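Probable ribosomal RNA small subunit methyltransferase (Thermus thermophilus, PDB 3DMH) methylates the N2 atom of a guanine in 16S ribosomal RNA, using S-adenosylmethionine as the methyl donor. Local coordinates at residues E47-N53 with Y102-A108; V237-G243 with A256-E262. All coordinates share one frame; numbering follows the deposited sequence.

Contact 1 (E47-N53 with Y102-A108); sequences ERALDLN and YDLVVLA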
loop_
_atom_site.group_PDB
_atom_site.type_symbol
_atom_site.label_atom_id
_atom_site.label_comp_id
_atom_site.label_asym_id
_atom_site.label_seq_id
_atom_site.Cartn_x
_atom_site.Cartn_y
_atom_site.Cartn_z
ATOM N N GLU A 47 6.613 17.817 -23.640
ATOM C CA GLU A 47 5.779 18.735 -22.857
ATOM C C GLU A 47 5.023 18.079 -21.713
ATOM O O GLU A 47 4.778 18.718 -20.701
ATOM C CB GLU A 47 4.749 19.417 -23.760
ATOM C CG GLU A 47 5.332 20.477 -24.699
ATOM C CD GLU A 47 6.200 19.893 -25.792
ATOM O OE1 GLU A 47 5.852 18.807 -26.313
ATOM O OE2 GLU A 47 7.235 20.521 -26.127
ATOM N N ARG A 48 4.649 16.815 -21.894
ATOM C CA ARG A 48 3.778 16.109 -20.939
ATOM C C ARG A 48 4.467 14.888 -20.323
ATOM O O ARG A 48 4.868 13.966 -21.033
ATOM C CB ARG A 48 2.498 15.650 -21.632
ATOM C CG ARG A 48 1.713 16.760 -22.313
ATOM C CD ARG A 48 0.896 16.192 -23.479
ATOM N NE ARG A 48 1.757 15.543 -24.484
ATOM C CZ ARG A 48 1.333 14.776 -25.485
ATOM N NH1 ARG A 48 0.034 14.548 -25.679
ATOM N NH2 ARG A 48 2.221 14.240 -26.309
ATOM N N ALA A 49 4.585 14.881 -18.996
ATOM C CA ALA A 49 5.207 13.764 -18.285
ATOM C C ALA A 49 4.217 13.058 -17.370
ATOM O O ALA A 49 3.283 13.687 -16.855
ATOM C CB ALA A 49 6.405 14.241 -17.447
ATOM N N LEU A 50 4.464 11.774 -17.139
ATOM C CA LEU A 50 3.657 10.983 -16.210
ATOM C C LEU A 50 4.590 10.241 -15.251
ATOM O O LEU A 50 5.477 9.518 -15.692
ATOM C CB LEU A 50 2.807 9.975 -16.999
ATOM C CG LEU A 50 1.843 9.077 -16.205
ATOM C CD1 LEU A 50 0.754 9.884 -15.550
ATOM C CD2 LEU A 50 1.246 7.982 -17.133
ATOM N N ASP A 51 4.377 10.395 -13.942
ATOM C CA ASP A 51 5.105 9.600 -12.938
ATOM C C ASP A 51 4.182 8.494 -12.438
ATOM O O ASP A 51 3.124 8.786 -11.884
ATOM C CB ASP A 51 5.519 10.502 -11.767
ATOM C CG ASP A 51 6.446 9.823 -10.791
ATOM O OD1 ASP A 51 6.439 8.584 -10.656
ATOM O OD2 ASP A 51 7.159 10.579 -10.087
ATOM N N LEU A 52 4.574 7.236 -12.656
ATOM C CA LEU A 52 3.718 6.084 -12.327
ATOM C C LEU A 52 3.922 5.515 -10.926
ATOM O O LEU A 52 3.236 4.565 -10.543
ATOM C CB LEU A 52 3.903 4.960 -13.370
ATOM C CG LEU A 52 3.319 5.281 -14.734
ATOM C CD1 LEU A 52 3.662 4.133 -15.697
ATOM C CD2 LEU A 52 1.812 5.474 -14.655
ATOM N N ASN A 53 4.880 6.056 -10.169
ATOM C CA ASN A 53 5.134 5.557 -8.809
ATOM C C ASN A 53 5.802 6.662 -8.014
ATOM O O ASN A 53 6.972 6.537 -7.638
ATOM C CB ASN A 53 6.002 4.289 -8.832
ATOM C CG ASN A 53 6.249 3.714 -7.433
ATOM O OD1 ASN A 53 5.462 3.938 -6.498
ATOM N ND2 ASN A 53 7.349 2.993 -7.275
ATOM N N TYR A 102 1.427 11.014 -23.435
ATOM C CA TYR A 102 2.605 11.542 -22.724
ATOM C C TYR A 102 3.859 11.433 -23.548
ATOM O O TYR A 102 4.018 10.510 -24.341
ATOM C CB TYR A 102 2.810 10.811 -21.387
ATOM C CG TYR A 102 1.621 11.003 -20.499
ATOM C CD1 TYR A 102 1.492 12.135 -19.707
ATOM C CD2 TYR A 102 0.573 10.074 -20.512
ATOM C CE1 TYR A 102 0.374 12.334 -18.920
ATOM C CE2 TYR A 102 -0.553 10.262 -19.726
ATOM C CZ TYR A 102 -0.643 11.402 -18.936
ATOM O OH TYR A 102 -1.756 11.608 -18.143
ATOM N N ASP A 103 4.753 12.395 -23.358
ATOM C CA ASP A 103 6.058 12.383 -24.019
ATOM C C ASP A 103 7.141 11.699 -23.166
ATOM O O ASP A 103 8.130 11.175 -23.700
ATOM C CB ASP A 103 6.493 13.819 -24.311
ATOM C CG ASP A 103 5.437 14.602 -25.050
ATOM O OD1 ASP A 103 5.072 14.186 -26.170
ATOM O OD2 ASP A 103 4.995 15.645 -24.522
ATOM N N LEU A 104 6.940 11.699 -21.847
ATOM C CA LEU A 104 7.923 11.171 -20.916
ATOM C C LEU A 104 7.234 10.471 -19.771
ATOM O O LEU A 104 6.257 10.997 -19.244
ATOM C CB LEU A 104 8.764 12.333 -20.360
ATOM C CG LEU A 104 9.959 11.987 -19.472
ATOM C CD1 LEU A 104 11.039 11.244 -20.233
ATOM C CD2 LEU A 104 10.551 13.264 -18.859
ATOM N N VAL A 105 7.744 9.301 -19.397
ATOM C CA VAL A 105 7.244 8.600 -18.201
ATOM C C VAL A 105 8.404 8.386 -17.239
ATOM O O VAL A 105 9.529 8.104 -17.655
ATOM C CB VAL A 105 6.548 7.256 -18.578
ATOM C CG1 VAL A 105 6.185 6.437 -17.331
ATOM C CG2 VAL A 105 5.311 7.523 -19.392
ATOM N N VAL A 106 8.114 8.531 -15.943
ATOM C CA VAL A 106 9.079 8.236 -14.892
ATOM C C VAL A 106 8.549 7.063 -14.072
ATOM O O VAL A 106 7.410 7.095 -13.602
ATOM C CB VAL A 106 9.318 9.464 -13.992
ATOM C CG1 VAL A 106 10.260 9.091 -12.845
ATOM C CG2 VAL A 106 9.939 10.617 -14.837
ATOM N N LEU A 107 9.356 6.009 -13.927
ATOM C CA LEU A 107 8.925 4.844 -13.144
ATOM C C LEU A 107 10.070 4.325 -12.284
ATOM O O LEU A 107 11.026 3.695 -12.787
ATOM C CB LEU A 107 8.385 3.730 -14.059
ATOM C CG LEU A 107 8.032 2.391 -13.412
ATOM C CD1 LEU A 107 6.888 2.578 -12.414
ATOM C CD2 LEU A 107 7.624 1.428 -14.484
ATOM N N ALA A 108 10.003 4.650 -10.990
ATOM C CA ALA A 108 10.769 3.916 -9.991
ATOM C C ALA A 108 10.110 2.534 -9.874
ATOM O O ALA A 108 8.921 2.430 -9.557
ATOM C CB ALA A 108 10.739 4.656 -8.645
HETATM O O HOH W 1 8.520 6.884 -10.004
#
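R48 and D103 lock together across two neighbouring parallel strands, at the end where the chain turns its corner at D103. With CG anti to its carbonyl carbon (chi1 -56°), R48 runs out beside its own backbone N and alongside D103. Its CB lies 3.8 Å from D103 OD2 and also brushes the Y102 ring at CD1; CG stays beside the same oxygen. Further out, NE donates to OD2, and at the tip NH2 reaches D103 OD1 at 2.9 Å, a side-on salt bridge with one nitrogen to each oxygen. Both oxygens lie close to the guanidinium plane, but the carboxylate is turned 49° against it, so the nitrogens meet it from above its own plane. The backbone N atoms of E47 and R48 also donate to OD2, giving that oxygen three donors, and OD1 has a second salt-bridge partner in R130. Such a gathering of donors would favour a charged carboxylate.

R48 O accepts from both D103 N and L104 N at this corner. Beyond it the ladder continues regularly: L50 N donates to L104 O, V106 N to L50 O, and L52 N to V106 O. L50 lays CB over the face of the Y102 ring, 3.8 Å from its centroid, a CH-pi contact. At the far end N53 ND2 donates to A108 O at 2.8 Å. D51 OD1 closes an Asx turn with N53 N, and a water links this oxygen to A108 N, while OD2 of D51 is hydrogen-bonded to S60 OG.

Strand 68-73 pairs with the other edge of 48-51, and 133-140 flanks 102-108. Helix 115-128 packs against L50, L52, V105 and Y102, while helix 33-41 meets A108 and, on the opposite face from L50 and V105, V106.

Contact 2 (V237-G243 with A256-E262); sequences VLDLGAG and AEVVGVE. With SAM (S-adenosylmethionine), chain D.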
loop_
_atom_site.group_PDB
_atom_site.type_symbol
_atom_site.label_atom_id
_atom_site.label_comp_id
_atom_site.label_asym_id
_atom_site.label_seq_id
_atom_site.Cartn_x
_atom_site.Cartn_y
_atom_site.Cartn_z
ATOM N N VAL A 237 -16.932 -2.955 13.772
ATOM C CA VAL A 237 -15.567 -3.477 13.690
ATOM C C VAL A 237 -14.758 -2.566 12.780
ATOM O O VAL A 237 -15.245 -2.158 11.723
ATOM C CB VAL A 237 -15.554 -4.906 13.094
ATOM C CG1 VAL A 237 -14.123 -5.389 12.812
ATOM C CG2 VAL A 237 -16.261 -5.882 14.032
ATOM N N LEU A 238 -13.532 -2.231 13.198
ATOM C CA LEU A 238 -12.567 -1.566 12.332
ATOM C C LEU A 238 -11.460 -2.560 12.033
ATOM O O LEU A 238 -10.907 -3.139 12.973
ATOM C CB LEU A 238 -11.955 -0.353 13.026
ATOM C CG LEU A 238 -10.923 0.454 12.223
ATOM C CD1 LEU A 238 -11.546 1.100 10.996
ATOM C CD2 LEU A 238 -10.380 1.548 13.136
ATOM N N ASP A 239 -11.165 -2.745 10.743
ATOM C CA ASP A 239 -10.080 -3.632 10.295
ATOM C C ASP A 239 -8.959 -2.711 9.820
ATOM O O ASP A 239 -9.093 -2.061 8.767
ATOM C CB ASP A 239 -10.583 -4.546 9.165
ATOM C CG ASP A 239 -9.537 -5.532 8.662
ATOM O OD1 ASP A 239 -8.363 -5.461 9.059
ATOM O OD2 ASP A 239 -9.930 -6.362 7.822
ATOM N N LEU A 240 -7.879 -2.622 10.615
ATOM C CA LEU A 240 -6.759 -1.729 10.285
ATOM C C LEU A 240 -5.828 -2.423 9.305
ATOM O O LEU A 240 -5.130 -3.400 9.655
ATOM C CB LEU A 240 -5.979 -1.342 11.550
ATOM C CG LEU A 240 -6.673 -0.438 12.556
ATOM C CD1 LEU A 240 -5.948 -0.414 13.884
ATOM C CD2 LEU A 240 -6.789 0.981 12.006
ATOM N N GLY A 241 -5.785 -1.916 8.073
ATOM C CA GLY A 241 -4.967 -2.509 7.036
ATOM C C GLY A 241 -5.709 -3.679 6.446
ATOM O O GLY A 241 -5.242 -4.807 6.499
ATOM N N ALA A 242 -6.882 -3.409 5.875
ATOM C CA ALA A 242 -7.831 -4.497 5.534
ATOM C C ALA A 242 -7.383 -5.383 4.371
ATOM O O ALA A 242 -7.863 -6.534 4.241
ATOM C CB ALA A 242 -9.264 -3.931 5.265
ATOM N N GLY A 243 -6.483 -4.896 3.517
ATOM C CA GLY A 243 -6.063 -5.694 2.364
ATOM C C GLY A 243 -7.222 -6.098 1.466
ATOM O O GLY A 243 -8.184 -5.330 1.341
ATOM N N ALA A 256 -21.010 -8.600 11.647
ATOM C CA ALA A 256 -20.423 -7.352 12.110
ATOM C C ALA A 256 -20.683 -6.249 11.095
ATOM O O ALA A 256 -20.817 -6.516 9.888
ATOM C CB ALA A 256 -18.917 -7.520 12.307
ATOM N N GLU A 257 -20.734 -5.012 11.578
ATOM C CA GLU A 257 -20.767 -3.835 10.712
ATOM C C GLU A 257 -19.337 -3.310 10.573
ATOM O O GLU A 257 -18.856 -2.567 11.428
ATOM C CB GLU A 257 -21.712 -2.777 11.292
ATOM C CG GLU A 257 -23.093 -3.349 11.634
ATOM C CD GLU A 257 -24.055 -2.348 12.264
ATOM O OE1 GLU A 257 -23.771 -1.132 12.271
ATOM O OE2 GLU A 257 -25.118 -2.789 12.750
ATOM N N VAL A 258 -18.672 -3.727 9.494
ATOM C CA VAL A 258 -17.218 -3.593 9.337
ATOM C C VAL A 258 -16.829 -2.389 8.496
ATOM O O VAL A 258 -17.440 -2.128 7.448
ATOM C CB VAL A 258 -16.599 -4.866 8.709
ATOM C CG1 VAL A 258 -15.088 -4.823 8.830
ATOM C CG2 VAL A 258 -17.129 -6.131 9.379
ATOM N N VAL A 259 -15.820 -1.669 8.995
ATOM C CA VAL A 259 -15.132 -0.616 8.251
ATOM C C VAL A 259 -13.703 -1.090 8.067
ATOM O O VAL A 259 -13.034 -1.391 9.053
ATOM C CB VAL A 259 -15.092 0.704 9.020
ATOM C CG1 VAL A 259 -14.293 1.760 8.230
ATOM C CG2 VAL A 259 -16.503 1.213 9.280
ATOM N N GLY A 260 -13.251 -1.201 6.816
ATOM C CA GLY A 260 -11.853 -1.549 6.522
ATOM C C GLY A 260 -11.166 -0.267 6.111
ATOM O O GLY A 260 -11.720 0.507 5.331
ATOM N N VAL A 261 -9.979 -0.026 6.676
ATOM C CA VAL A 261 -9.122 1.083 6.223
ATOM C C VAL A 261 -7.869 0.484 5.629
ATOM O O VAL A 261 -7.294 -0.461 6.167
ATOM C CB VAL A 261 -8.779 2.112 7.323
ATOM C CG1 VAL A 261 -10.037 2.913 7.701
ATOM C CG2 VAL A 261 -8.146 1.501 8.587
ATOM N N GLU A 262 -7.473 1.032 4.484
ATOM C CA GLU A 262 -6.384 0.442 3.698
ATOM C C GLU A 262 -5.716 1.557 2.888
ATOM O O GLU A 262 -6.427 2.319 2.193
ATOM C CB GLU A 262 -6.966 -0.646 2.786
ATOM C CG GLU A 262 -6.023 -1.189 1.729
ATOM C CD GLU A 262 -4.738 -1.737 2.322
ATOM O OE1 GLU A 262 -4.813 -2.673 3.146
ATOM O OE2 GLU A 262 -3.669 -1.225 1.943
HETATM N N SAM D . -5.770 -7.551 6.740
HETATM C CA SAM D . -5.174 -8.194 5.519
HETATM C C SAM D . -4.931 -9.660 5.804
HETATM O O SAM D . -5.014 -10.006 6.991
HETATM O OXT SAM D . -4.631 -10.428 4.875
HETATM C CB SAM D . -3.841 -7.544 5.141
HETATM C CG SAM D . -2.747 -7.598 6.210
HETATM S SD SAM D . -1.179 -6.904 5.593
HETATM C CE SAM D . 0.026 -7.683 6.706
HETATM C "C5'" SAM D . -1.126 -5.194 6.204
HETATM C "C4'" SAM D . -2.003 -4.260 5.386
HETATM O "O4'" SAM D . -1.764 -2.962 5.925
HETATM C "C3'" SAM D . -1.685 -4.217 3.885
HETATM O "O3'" SAM D . -2.837 -4.480 3.095
HETATM C "C2'" SAM D . -1.136 -2.801 3.684
HETATM O "O2'" SAM D . -1.352 -2.243 2.403
HETATM C "C1'" SAM D . -1.868 -2.087 4.819
HETATM N N9 SAM D . -1.261 -0.806 5.127
HETATM C C8 SAM D . 0.075 -0.423 5.037
HETATM N N7 SAM D . 0.197 0.860 5.455
HETATM C C5 SAM D . -1.063 1.305 5.796
HETATM C C6 SAM D . -1.564 2.533 6.244
HETATM N N6 SAM D . -0.762 3.594 6.407
HETATM N N1 SAM D . -2.913 2.624 6.495
HETATM C C2 SAM D . -3.761 1.556 6.303
HETATM N N3 SAM D . -3.301 0.342 5.804
HETATM C C4 SAM D . -1.971 0.247 5.580
#
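V237 and V258 stand side by side on one face of a parallel strand pair, pointing the same way, with their CG1 methyls 4.1 Å apart. V237 CG2 turns instead to A256 CB at 3.6 Å. On the other face L238 crosses V259 at a slant: CG is anti to the backbone N (chi1 -180°), and CD1 comes within 4.0 Å of V259 CG1 while also touching V261 CG1. L240 and V261 are again aligned, CD2 against CG2. Backbone bonds from V237 N to E257 O through V261 N to D239 O hold this register.

Past L240 the chain leaves the sheet, and V261 O receives both G241 N and A242 N. A242 CB packs on G260 CA at 3.7 Å, where glycine leaves room. E262, bent at chi2 (56°), folds its carboxylate back toward this turn, and OE1 accepts from G243 N at 2.8 Å.

The same carboxylate grips the ribose of S-adenosylmethionine, OE1 taking O3' and OE2 taking O2' at 2.6 Å; D264 N also donates to OE2. G241 O binds the amino group of the methionine part. A glycine-rich turn after the first strand and an acidic residue ending the second are the Rossmann-like methyltransferase signature: the carboxylate accepts from both ribose hydroxyls, one to each oxygen, while its bond to G243 ties it to the turn that carries the methionine end.

Overall arrangement
Contact 1 closes before contact 2 opens along the chain, and the two lie on opposite sides of its centre, their own centres 34 Å apart and nearest atoms about 13 Å. They share no strand; each lies in its own seven-stranded mixed sheet, and both sheets have the strand order 3-2-1-4-5-7-6. Contact 1 pairs the first and fourth strands of its sheet, whereas contact 2 pairs the first and second, within a beta-alpha-beta unit through helix 248-253. The repeated topology is consistent with two related Rossmann-like domains, of which that of contact 2 supplies G241, A242, G243 and E262 to the cofactor pocket.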